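Local coordinates for structural polyprotein, VP3 (Israeli acute paralysis virus, PDB 5CDD), which is one of the coat proteins cut from the viral structural polyprotein and probably serves as a structural component of the dicistrovirus capsid shell, at residues A64-V68 with P96-K100. Residue numbers count along the deposited sequence, not the author numbering.
Sequences AVKHV and PCYSK
A classic beta bulge in the jelly-roll of a picorna-like capsid protein sets up this contact: on strand 64-72, Lys66 and His67 both face Val260 of the antiparallel strand 255-265. Lys66 is the kinked residue, at phi/psi -107/-29, while Val65 and His67 keep extended angles. The kink lets two consecutive side chains reach the loop 96-100, between strands 90-92 and 101-106. That loop is extended except at Tyr98 (-120/-17), and the backbones stay apart, the closest CA atoms being those of Lys66 and Ser99 at 8.6 Å, so side chains alone span the gap. Lys66 starts toward the loop and coils with chi1, chi2 and chi3 all m before a t chi4, bringing NZ to 2.8 Å from Ser99 OG and 3.6 Å from Cys97 SG. A lysine suits this buried place because its charge is met: NZ forms a salt bridge with Glu124 and a hydrogen bond to Asp119 O, while Ser99 OG, chi1 p, hydrogen-bonds to Asp119 OD2. Cys97, chi1 t, adds a small thiol beside the ammonium. Tyr98 takes chi1 p, so its long side chain runs back to the strand, its OH 3.9 Å from Lys66 CB, and packs edge-to-face with Trp87. Lys66 NZ lies 5.2 Å from the centroid of the Tyr98 ring, at most a weak cation-pi attraction. His67, chi1 m and chi2 -62°, meets Tyr98 rim to rim, centroids 5.8 Å apart and planes at 31°. Imidazole and phenol can each donate or accept, and they close the contact through a 2.7 Å hydrogen bond between His67 NE2 and Tyr98 OH.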
loop_
_atom_site.group_PDB
_atom_site.type_symbol
_atom_site.label_atom_id
_atom_site.label_comp_id
_atom_site.label_asym_id
_atom_site.label_seq_id
_atom_site.Cartn_x
_atom_site.Cartn_y
_atom_site.Cartn_z
ATOM N N ALA B 64 -30.970 43.493 16.296
ATOM C CA ALA B 64 -32.422 43.575 16.406
ATOM C C ALA B 64 -32.800 44.486 17.570
ATOM O O ALA B 64 -32.099 44.537 18.582
ATOM C CB ALA B 64 -33.015 42.187 16.611
ATOM N N VAL B 65 -33.907 45.208 17.423
ATOM C CA VAL B 65 -34.372 46.120 18.464
ATOM C C VAL B 65 -35.217 45.401 19.513
ATOM O O VAL B 65 -36.200 44.737 19.185
ATOM C CB VAL B 65 -35.218 47.261 17.867
ATOM C CG1 VAL B 65 -35.625 48.222 18.949
ATOM C CG2 VAL B 65 -34.432 47.995 16.824
ATOM N N LYS B 66 -34.830 45.541 20.777
ATOM C CA LYS B 66 -35.557 44.917 21.870
ATOM C C LYS B 66 -36.350 45.948 22.668
ATOM O O LYS B 66 -37.400 45.630 23.230
ATOM C CB LYS B 66 -34.587 44.175 22.797
ATOM C CG LYS B 66 -33.989 42.904 22.209
ATOM C CD LYS B 66 -35.022 41.786 22.084
ATOM C CE LYS B 66 -35.537 41.331 23.441
ATOM N NZ LYS B 66 -36.506 40.204 23.336
ATOM N N HIS B 67 -35.858 47.184 22.706
ATOM C CA HIS B 67 -36.531 48.240 23.452
ATOM C C HIS B 67 -36.536 49.603 22.770
ATOM O O HIS B 67 -35.616 49.951 22.031
ATOM C CB HIS B 67 -35.882 48.406 24.827
ATOM C CG HIS B 67 -35.780 47.137 25.609
ATOM N ND1 HIS B 67 -36.885 46.410 25.993
ATOM C CD2 HIS B 67 -34.702 46.463 26.076
ATOM C CE1 HIS B 67 -36.493 45.340 26.662
ATOM N NE2 HIS B 67 -35.173 45.348 26.726
ATOM N N VAL B 68 -37.591 50.364 23.036
ATOM C CA VAL B 68 -37.752 51.718 22.525
ATOM C C VAL B 68 -38.330 52.479 23.716
ATOM O O VAL B 68 -39.541 52.674 23.820
ATOM C CB VAL B 68 -38.743 51.791 21.340
ATOM C CG1 VAL B 68 -38.874 53.230 20.871
ATOM C CG2 VAL B 68 -38.254 50.920 20.195
ATOM N N PRO B 96 -29.891 34.233 25.831
ATOM C CA PRO B 96 -31.282 33.760 25.842
ATOM C C PRO B 96 -32.276 34.921 25.876
ATOM O O PRO B 96 -31.905 36.055 26.182
ATOM C CB PRO B 96 -31.351 32.920 27.115
ATOM C CG PRO B 96 -29.955 32.420 27.269
ATOM C CD PRO B 96 -29.142 33.647 26.957
ATOM N N CYS B 97 -33.537 34.639 25.570
ATOM C CA CYS B 97 -34.558 35.679 25.579
ATOM C C CYS B 97 -35.064 35.898 27.003
ATOM O O CYS B 97 -35.206 34.945 27.770
ATOM C CB CYS B 97 -35.720 35.293 24.662
ATOM S SG CYS B 97 -36.726 36.707 24.165
ATOM N N TYR B 98 -35.334 37.152 27.354
ATOM C CA TYR B 98 -35.799 37.481 28.696
ATOM C C TYR B 98 -37.171 38.147 28.734
ATOM O O TYR B 98 -37.811 38.200 29.786
ATOM C CB TYR B 98 -34.774 38.384 29.386
ATOM C CG TYR B 98 -34.483 39.660 28.630
ATOM C CD1 TYR B 98 -35.387 40.723 28.636
ATOM C CD2 TYR B 98 -33.311 39.798 27.886
ATOM C CE1 TYR B 98 -35.133 41.892 27.920
ATOM C CE2 TYR B 98 -33.048 40.960 27.164
ATOM C CZ TYR B 98 -33.963 42.001 27.187
ATOM O OH TYR B 98 -33.710 43.149 26.475
ATOM N N SER B 99 -37.623 38.651 27.592
ATOM C CA SER B 99 -38.918 39.319 27.530
ATOM C C SER B 99 -39.973 38.473 26.832
ATOM O O SER B 99 -39.696 37.817 25.829
ATOM C CB SER B 99 -38.784 40.662 26.808
ATOM O OG SER B 99 -38.342 40.482 25.474
ATOM N N LYS B 100 -41.187 38.496 27.372
ATOM C CA LYS B 100 -42.293 37.744 26.798
ATOM C C LYS B 100 -43.607 38.466 27.044
ATOM O O LYS B 100 -43.706 39.329 27.916
ATOM C CB LYS B 100 -42.366 36.341 27.407
ATOM C CG LYS B 100 -42.754 36.315 28.872
ATOM C CD LYS B 100 -42.726 34.902 29.424
ATOM C CE LYS B 100 -42.939 34.901 30.927
ATOM N NZ LYS B 100 -42.719 33.557 31.520
#